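Local coordinates for protein transcriptional regulator, TetR family (Vibrio parahaemolyticus, PDB 3HE0) that probably binds regulatory DNA through an N-terminal helix-turn-helix and acts as a transcriptional regulator, as in other members of the TetR family, at residues R87-A99 with S159-A171. Sequence-based numbering, arbitrary orientation.
Unlike the reference sequence in segment 87-99: R87 (reference Cys).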
ATOM      1  N   ARG A  87       3.170 -18.903 -14.705  1.00 26.00           N
ATOM      2  CA  ARG A  87       3.552 -18.705 -13.306  1.00 25.96           C
ATOM      3  C   ARG A  87       3.237 -17.258 -12.886  1.00 24.93           C
ATOM      4  O   ARG A  87       2.707 -17.025 -11.813  1.00 24.99           O
ATOM      5  CB  ARG A  87       5.032 -19.007 -13.082  1.00 26.04           C
ATOM      6  CG  ARG A  87       5.381 -20.473 -13.198  1.00 27.39           C
ATOM      7  CD  ARG A  87       6.817 -20.707 -12.824  1.00 28.45           C
ATOM      8  NE  ARG A  87       7.644 -20.778 -14.011  1.00 29.67           N
ATOM      9  CZ  ARG A  87       8.951 -20.520 -14.049  1.00 30.14           C
ATOM     10  NH1 ARG A  87       9.596 -20.632 -15.198  1.00 31.76           N
ATOM     11  NH2 ARG A  87       9.622 -20.141 -12.972  1.00 29.74           N
ATOM     12  N   TYR A  88       3.560 -16.307 -13.747  1.00 24.37           N
ATOM     13  CA  TYR A  88       3.283 -14.901 -13.455  1.00 24.72           C
ATOM     14  C   TYR A  88       1.781 -14.691 -13.225  1.00 24.58           C
ATOM     15  O   TYR A  88       1.376 -14.124 -12.209  1.00 23.33           O
ATOM     16  CB  TYR A  88       3.810 -13.998 -14.569  1.00 24.54           C
ATOM     17  CG  TYR A  88       3.492 -12.540 -14.341  1.00 25.00           C
ATOM     18  CD1 TYR A  88       4.291 -11.755 -13.534  1.00 24.61           C
ATOM     19  CD2 TYR A  88       2.371 -11.957 -14.900  1.00 25.01           C
ATOM     20  CE1 TYR A  88       3.977 -10.405 -13.303  1.00 25.31           C
ATOM     21  CE2 TYR A  88       2.063 -10.600 -14.684  1.00 24.92           C
ATOM     22  CZ  TYR A  88       2.868  -9.847 -13.885  1.00 24.08           C
ATOM     23  OH  TYR A  88       2.569  -8.527 -13.661  1.00 25.18           O
ATOM     24  N   ARG A  89       0.961 -15.204 -14.147  1.00 24.80           N
ATOM     25  CA  ARG A  89      -0.482 -15.024 -14.064  1.00 25.16           C
ATOM     26  C   ARG A  89      -1.040 -15.651 -12.803  1.00 25.11           C
ATOM     27  O   ARG A  89      -1.944 -15.084 -12.174  1.00 25.74           O
ATOM     28  CB  ARG A  89      -1.192 -15.615 -15.299  1.00 25.82           C
ATOM     29  CG  ARG A  89      -2.729 -15.416 -15.318  1.00 27.53           C
ATOM     30  CD  ARG A  89      -3.423 -15.989 -16.576  1.00 28.83           C
ATOM     31  NE  ARG A  89      -3.191 -15.118 -17.716  1.00 32.13           N
ATOM     32  CZ  ARG A  89      -2.243 -15.289 -18.638  1.00 35.31           C
ATOM     33  NH1 ARG A  89      -2.131 -14.409 -19.628  1.00 35.31           N
ATOM     34  NH2 ARG A  89      -1.407 -16.336 -18.588  1.00 37.65           N
ATOM     35  N   THR A  90      -0.545 -16.832 -12.439  1.00 24.20           N
ATOM     36  CA  THR A  90      -1.062 -17.512 -11.272  1.00 23.83           C
ATOM     37  C   THR A  90      -0.856 -16.657 -10.017  1.00 24.65           C
ATOM     38  O   THR A  90      -1.792 -16.396  -9.265  1.00 24.59           O
ATOM     39  CB  THR A  90      -0.405 -18.917 -11.079  1.00 23.78           C
ATOM     40  OG1 THR A  90      -0.578 -19.690 -12.268  1.00 23.96           O
ATOM     41  CG2 THR A  90      -1.028 -19.677  -9.924  1.00 20.85           C
HETATM   42  N   MSE A  91       0.379 -16.229  -9.800  1.00 25.58           N
HETATM   43  CA  MSE A  91       0.725 -15.451  -8.625  1.00 26.45           C
HETATM   44  C   MSE A  91      -0.017 -14.120  -8.638  1.00 25.66           C
HETATM   45  O   MSE A  91      -0.486 -13.666  -7.600  1.00 25.57           O
HETATM   46  CB  MSE A  91       2.234 -15.205  -8.567  1.00 26.86           C
HETATM   47  CG  MSE A  91       3.014 -16.459  -8.251  1.00 30.92           C
HETATM   48 SE   MSE A  91       4.932 -16.145  -8.349  1.00 41.00          SE
HETATM   49  CE  MSE A  91       5.533 -17.915  -7.787  1.00 39.47           C
ATOM     50  N   TRP A  92      -0.130 -13.508  -9.813  1.00 25.06           N
ATOM     51  CA  TRP A  92      -0.813 -12.212  -9.934  1.00 24.54           C
ATOM     52  C   TRP A  92      -2.243 -12.384  -9.438  1.00 24.82           C
ATOM     53  O   TRP A  92      -2.738 -11.578  -8.673  1.00 24.39           O
ATOM     54  CB  TRP A  92      -0.788 -11.741 -11.394  1.00 24.03           C
ATOM     55  CG  TRP A  92      -1.091 -10.312 -11.604  1.00 22.93           C
ATOM     56  CD1 TRP A  92      -0.203  -9.312 -11.927  1.00 23.27           C
ATOM     57  CD2 TRP A  92      -2.377  -9.693 -11.536  1.00 21.24           C
ATOM     58  NE1 TRP A  92      -0.868  -8.115 -12.057  1.00 21.39           N
ATOM     59  CE2 TRP A  92      -2.204  -8.331 -11.826  1.00 20.40           C
ATOM     60  CE3 TRP A  92      -3.664 -10.166 -11.276  1.00 21.29           C
ATOM     61  CZ2 TRP A  92      -3.259  -7.444 -11.826  1.00 20.95           C
ATOM     62  CZ3 TRP A  92      -4.706  -9.276 -11.293  1.00 22.15           C
ATOM     63  CH2 TRP A  92      -4.497  -7.932 -11.565  1.00 19.48           C
ATOM     64  N   LEU A  93      -2.897 -13.458  -9.867  1.00 25.40           N
ATOM     65  CA  LEU A  93      -4.292 -13.734  -9.486  1.00 26.07           C
ATOM     66  C   LEU A  93      -4.419 -14.172  -8.031  1.00 26.20           C
ATOM     67  O   LEU A  93      -5.392 -13.842  -7.356  1.00 26.76           O
ATOM     68  CB  LEU A  93      -4.918 -14.790 -10.401  1.00 25.80           C
ATOM     69  CG  LEU A  93      -5.336 -14.272 -11.779  1.00 26.81           C
ATOM     70  CD1 LEU A  93      -5.830 -15.425 -12.666  1.00 25.63           C
ATOM     71  CD2 LEU A  93      -6.419 -13.194 -11.669  1.00 25.86           C
ATOM     72  N   ASN A  94      -3.441 -14.911  -7.529  1.00 26.56           N
ATOM     73  CA  ASN A  94      -3.414 -15.175  -6.084  1.00 26.79           C
ATOM     74  C   ASN A  94      -3.346 -13.849  -5.309  1.00 26.89           C
ATOM     75  O   ASN A  94      -3.977 -13.685  -4.257  1.00 27.80           O
ATOM     76  CB  ASN A  94      -2.216 -16.066  -5.687  1.00 26.71           C
ATOM     77  CG  ASN A  94      -2.345 -17.505  -6.186  1.00 26.71           C
ATOM     78  OD1 ASN A  94      -3.435 -17.974  -6.440  1.00 23.43           O
ATOM     79  ND2 ASN A  94      -1.210 -18.208  -6.323  1.00 26.67           N
ATOM     80  N   ILE A  95      -2.558 -12.902  -5.802  1.00 26.77           N
ATOM     81  CA  ILE A  95      -2.445 -11.631  -5.089  1.00 26.69           C
ATOM     82  C   ILE A  95      -3.807 -10.948  -5.113  1.00 26.44           C
ATOM     83  O   ILE A  95      -4.243 -10.431  -4.108  1.00 26.14           O
ATOM     84  CB  ILE A  95      -1.331 -10.696  -5.649  1.00 26.55           C
ATOM     85  CG1 ILE A  95       0.052 -11.255  -5.332  1.00 26.90           C
ATOM     86  CG2 ILE A  95      -1.450  -9.252  -5.052  1.00 26.44           C
ATOM     87  CD1 ILE A  95       1.180 -10.637  -6.215  1.00 26.65           C
ATOM     88  N   TRP A  96      -4.473 -10.968  -6.261  1.00 26.79           N
ATOM     89  CA  TRP A  96      -5.759 -10.307  -6.415  1.00 27.36           C
ATOM     90  C   TRP A  96      -6.769 -10.875  -5.425  1.00 28.40           C
ATOM     91  O   TRP A  96      -7.540 -10.146  -4.811  1.00 27.92           O
ATOM     92  CB  TRP A  96      -6.264 -10.524  -7.846  1.00 27.64           C
ATOM     93  CG  TRP A  96      -7.562  -9.916  -8.170  1.00 25.74           C
ATOM     94  CD1 TRP A  96      -8.760 -10.516  -8.152  1.00 27.95           C
ATOM     95  CD2 TRP A  96      -7.784  -8.583  -8.605  1.00 27.51           C
ATOM     96  NE1 TRP A  96      -9.743  -9.636  -8.531  1.00 28.31           N
ATOM     97  CE2 TRP A  96      -9.159  -8.439  -8.826  1.00 27.42           C
ATOM     98  CE3 TRP A  96      -6.947  -7.501  -8.845  1.00 28.32           C
ATOM     99  CZ2 TRP A  96      -9.727  -7.253  -9.241  1.00 30.19           C
ATOM    100  CZ3 TRP A  96      -7.506  -6.318  -9.261  1.00 30.63           C
ATOM    101  CH2 TRP A  96      -8.888  -6.202  -9.467  1.00 30.67           C
ATOM    102  N   ASN A  97      -6.756 -12.192  -5.292  1.00 29.21           N
ATOM    103  CA  ASN A  97      -7.662 -12.866  -4.386  1.00 30.32           C
ATOM    104  C   ASN A  97      -7.321 -12.754  -2.915  1.00 29.95           C
ATOM    105  O   ASN A  97      -8.115 -13.112  -2.107  1.00 30.58           O
ATOM    106  CB  ASN A  97      -7.853 -14.328  -4.810  1.00 30.54           C
ATOM    107  CG  ASN A  97      -8.609 -14.437  -6.119  1.00 32.25           C
ATOM    108  OD1 ASN A  97      -8.158 -15.072  -7.069  1.00 35.74           O
ATOM    109  ND2 ASN A  97      -9.737 -13.750  -6.195  1.00 34.98           N
ATOM    110  N   LEU A  98      -6.171 -12.220  -2.553  1.00 30.33           N
ATOM    111  CA  LEU A  98      -5.914 -11.931  -1.148  1.00 30.16           C
ATOM    112  C   LEU A  98      -6.626 -10.663  -0.680  1.00 30.33           C
ATOM    113  O   LEU A  98      -6.715 -10.438   0.532  1.00 30.10           O
ATOM    114  CB  LEU A  98      -4.425 -11.757  -0.887  1.00 30.20           C
ATOM    115  CG  LEU A  98      -3.697 -13.073  -0.670  1.00 31.22           C
ATOM    116  CD1 LEU A  98      -2.214 -12.838  -0.682  1.00 28.88           C
ATOM    117  CD2 LEU A  98      -4.132 -13.655   0.652  1.00 30.09           C
ATOM    118  N   ALA A  99      -7.080  -9.823  -1.611  1.00 29.31           N
ATOM    119  CA  ALA A  99      -7.601  -8.523  -1.226  1.00 30.05           C
ATOM    120  C   ALA A  99      -8.824  -8.722  -0.338  1.00 30.36           C
ATOM    121  O   ALA A  99      -9.658  -9.583  -0.612  1.00 30.15           O
ATOM    122  CB  ALA A  99      -7.966  -7.682  -2.455  1.00 30.20           C
ATOM    123  N   SER A 159       5.221  -4.717 -10.896  1.00 24.07           N
ATOM    124  CA  SER A 159       4.278  -5.701 -11.373  1.00 25.12           C
ATOM    125  C   SER A 159       3.365  -6.181 -10.214  1.00 26.21           C
ATOM    126  O   SER A 159       2.320  -5.565  -9.941  1.00 27.21           O
ATOM    127  CB  SER A 159       5.032  -6.845 -12.063  1.00 24.65           C
ATOM    128  OG  SER A 159       5.921  -7.508 -11.186  1.00 25.16           O
ATOM    129  N   PHE A 160       3.789  -7.207  -9.490  1.00 26.28           N
ATOM    130  CA  PHE A 160       3.013  -7.713  -8.368  1.00 26.83           C
ATOM    131  C   PHE A 160       2.606  -6.654  -7.355  1.00 28.67           C
ATOM    132  O   PHE A 160       1.419  -6.519  -7.062  1.00 28.82           O
ATOM    133  CB  PHE A 160       3.774  -8.834  -7.653  1.00 26.07           C
ATOM    134  CG  PHE A 160       4.023 -10.041  -8.514  1.00 24.05           C
ATOM    135  CD1 PHE A 160       3.012 -10.569  -9.322  1.00 22.45           C
ATOM    136  CD2 PHE A 160       5.255 -10.657  -8.533  1.00 24.37           C
ATOM    137  CE1 PHE A 160       3.227 -11.711 -10.107  1.00 20.58           C
ATOM    138  CE2 PHE A 160       5.471 -11.813  -9.333  1.00 24.23           C
ATOM    139  CZ  PHE A 160       4.456 -12.320 -10.118  1.00 20.81           C
ATOM    140  N   GLU A 161       3.584  -5.930  -6.804  1.00 30.48           N
ATOM    141  CA  GLU A 161       3.347  -5.051  -5.634  1.00 32.09           C
ATOM    142  C   GLU A 161       2.428  -3.923  -6.018  1.00 31.99           C
ATOM    143  O   GLU A 161       1.668  -3.395  -5.175  1.00 32.45           O
ATOM    144  CB  GLU A 161       4.646  -4.487  -5.003  1.00 32.09           C
ATOM    145  CG  GLU A 161       5.353  -5.502  -4.047  1.00 34.56           C
ATOM    146  CD  GLU A 161       6.859  -5.268  -3.901  1.00 35.48           C
ATOM    147  OE1 GLU A 161       7.268  -4.184  -3.483  1.00 37.75           O
ATOM    148  OE2 GLU A 161       7.657  -6.171  -4.199  1.00 37.84           O
ATOM    149  N   ALA A 162       2.454  -3.579  -7.285  1.00 32.05           N
ATOM    150  CA  ALA A 162       1.632  -2.472  -7.734  1.00 32.27           C
ATOM    151  C   ALA A 162       0.185  -2.936  -7.792  1.00 31.40           C
ATOM    152  O   ALA A 162      -0.705  -2.218  -7.340  1.00 31.76           O
ATOM    153  CB  ALA A 162       2.126  -1.901  -9.079  1.00 31.97           C
ATOM    154  N   SER A 163      -0.055  -4.126  -8.324  1.00 30.80           N
ATOM    155  CA  SER A 163      -1.432  -4.685  -8.432  1.00 30.39           C
ATOM    156  C   SER A 163      -2.112  -5.128  -7.072  1.00 29.10           C
ATOM    157  O   SER A 163      -3.299  -5.418  -7.022  1.00 28.52           O
ATOM    158  CB  SER A 163      -1.345  -5.931  -9.242  1.00 30.47           C
ATOM    159  OG  SER A 163      -0.734  -6.883  -8.411  1.00 33.59           O
ATOM    160  N   VAL A 164      -1.337  -5.237  -6.003  1.00 27.91           N
ATOM    161  CA  VAL A 164      -1.891  -5.169  -4.659  1.00 26.54           C
ATOM    162  C   VAL A 164      -2.764  -3.923  -4.602  1.00 26.53           C
ATOM    163  O   VAL A 164      -3.876  -3.937  -4.094  1.00 25.67           O
ATOM    164  CB  VAL A 164      -0.755  -5.092  -3.617  1.00 26.46           C
ATOM    165  CG1 VAL A 164      -1.289  -4.765  -2.230  1.00 24.98           C
ATOM    166  CG2 VAL A 164       0.026  -6.399  -3.621  1.00 24.72           C
ATOM    167  N   ALA A 165      -2.259  -2.847  -5.192  1.00 26.88           N
ATOM    168  CA  ALA A 165      -2.939  -1.571  -5.196  1.00 26.76           C
ATOM    169  C   ALA A 165      -4.235  -1.632  -5.960  1.00 26.46           C
ATOM    170  O   ALA A 165      -5.234  -1.082  -5.520  1.00 25.93           O
ATOM    171  CB  ALA A 165      -2.023  -0.477  -5.763  1.00 27.05           C
ATOM    172  N   LEU A 166      -4.223  -2.298  -7.103  1.00 26.93           N
ATOM    173  CA  LEU A 166      -5.444  -2.463  -7.885  1.00 27.49           C
ATOM    174  C   LEU A 166      -6.483  -3.272  -7.095  1.00 28.47           C
ATOM    175  O   LEU A 166      -7.675  -2.925  -7.041  1.00 27.55           O
ATOM    176  CB  LEU A 166      -5.149  -3.185  -9.209  1.00 27.39           C
ATOM    177  CG  LEU A 166      -4.624  -2.400 -10.405  1.00 26.61           C
ATOM    178  CD1 LEU A 166      -4.404  -3.373 -11.519  1.00 26.08           C
ATOM    179  CD2 LEU A 166      -5.591  -1.361 -10.821  1.00 23.71           C
ATOM    180  N   ALA A 167      -6.018  -4.376  -6.518  1.00 29.60           N
ATOM    181  CA  ALA A 167      -6.877  -5.241  -5.728  1.00 30.84           C
ATOM    182  C   ALA A 167      -7.494  -4.443  -4.592  1.00 32.08           C
ATOM    183  O   ALA A 167      -8.705  -4.437  -4.423  1.00 32.50           O
ATOM    184  CB  ALA A 167      -6.082  -6.420  -5.195  1.00 30.59           C
ATOM    185  N   ARG A 168      -6.645  -3.746  -3.843  1.00 34.09           N
ATOM    186  CA  ARG A 168      -7.063  -2.939  -2.691  1.00 35.60           C
ATOM    187  C   ARG A 168      -8.134  -1.949  -3.120  1.00 36.38           C
ATOM    188  O   ARG A 168      -9.210  -1.915  -2.563  1.00 35.89           O
ATOM    189  CB  ARG A 168      -5.848  -2.198  -2.127  1.00 36.00           C
ATOM    190  CG  ARG A 168      -5.836  -1.861  -0.635  1.00 38.73           C
ATOM    191  CD  ARG A 168      -4.368  -1.521  -0.200  1.00 42.77           C
ATOM    192  NE  ARG A 168      -3.736  -0.549  -1.121  1.00 46.65           N
ATOM    193  CZ  ARG A 168      -2.467  -0.571  -1.578  1.00 50.51           C
ATOM    194  NH1 ARG A 168      -1.591  -1.518  -1.219  1.00 51.50           N
ATOM    195  NH2 ARG A 168      -2.061   0.378  -2.432  1.00 52.13           N
ATOM    196  N   LYS A 169      -7.840  -1.175  -4.151  1.00 38.01           N
ATOM    197  CA  LYS A 169      -8.790  -0.186  -4.651  1.00 39.29           C
ATOM    198  C   LYS A 169     -10.046  -0.800  -5.296  1.00 39.69           C
ATOM    199  O   LYS A 169     -11.094  -0.149  -5.323  1.00 39.86           O
ATOM    200  CB  LYS A 169      -8.090   0.792  -5.612  1.00 39.93           C
ATOM    201  CG  LYS A 169      -7.160   1.799  -4.893  1.00 41.70           C
ATOM    202  CD  LYS A 169      -6.927   3.091  -5.699  1.00 43.48           C
ATOM    203  CE  LYS A 169      -6.175   4.155  -4.888  1.00 44.27           C
ATOM    204  NZ  LYS A 169      -7.015   4.725  -3.781  1.00 45.19           N
ATOM    205  N   HIS A 170      -9.953  -2.035  -5.803  1.00 40.28           N
ATOM    206  CA  HIS A 170     -11.151  -2.754  -6.299  1.00 40.70           C
ATOM    207  C   HIS A 170     -12.036  -3.199  -5.143  1.00 41.15           C
ATOM    208  O   HIS A 170     -13.233  -2.914  -5.141  1.00 41.12           O
ATOM    209  CB  HIS A 170     -10.800  -3.984  -7.162  1.00 40.72           C
ATOM    210  CG  HIS A 170     -12.002  -4.767  -7.616  1.00 39.94           C
ATOM    211  ND1 HIS A 170     -12.435  -5.914  -6.980  1.00 39.30           N
ATOM    212  CD2 HIS A 170     -12.869  -4.559  -8.638  1.00 39.75           C
ATOM    213  CE1 HIS A 170     -13.508  -6.379  -7.593  1.00 38.99           C
ATOM    214  NE2 HIS A 170     -13.797  -5.572  -8.596  1.00 39.60           N
ATOM    215  N   ALA A 171     -11.444  -3.898  -4.170  1.00 41.64           N
ATOM    216  CA  ALA A 171     -12.177  -4.372  -2.988  1.00 41.99           C
ATOM    217  C   ALA A 171     -12.852  -3.227  -2.229  1.00 42.50           C
ATOM    218  O   ALA A 171     -13.876  -3.438  -1.591  1.00 42.50           O
ATOM    219  CB  ALA A 171     -11.254  -5.138  -2.058  1.00 41.76           C
TER
HETATM  220  O   HOH W   1      -2.887  -8.430  -8.133  1.00 38.04           O
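F160 is the knob of this contact: its ring drops into the hole formed by Y88, M91, W92 and I95 on helix 84-97. Against Y88 the two rings lie nearly parallel, 24° between planes, but slid so far that they barely overlap; Y88 CD1 and CE1 touch F160 CZ and CE1, the first pair at 3.5 Å. I95 CD1 meets F160 CB at 3.5 Å, the two side chains crossing at about a right angle, while its other branch, CG2, presses on CG2 of V164. M91, modelled as selenomethionine, adds CB and an oblique Met-aromatic approach of its selenium to the F160 ring.

One turn on from F160, S163 meets W92, whose CG stands opposite the backbone N (chi1 -164°); this swings the indole toward S163 and puts CZ2 3.6 Å from S163 CB. S163 OG sits over one face of that indole, offset toward the rim, and bonds back to F160 O at 2.6 Å. Above the same indole a water donates to S163 OG at 2.7 Å and to W92 O, bridging the helices. Farther along, W96 meets L166 CB with its edge and comes obliquely to A167 and H170, CZ2 lying over the rim of one imidazole face, and A99 CB closes on A167 CB at 3.6 Å.

The helices run roughly parallel, crossing at -36° with axes 8.9 Å apart, inside the all-helical C-terminal domain. Helix 179-193 packs on Y88, W92 and W96, with Y88 OH bonded to S189 OG; helix 132-143 packs on M91 and F160.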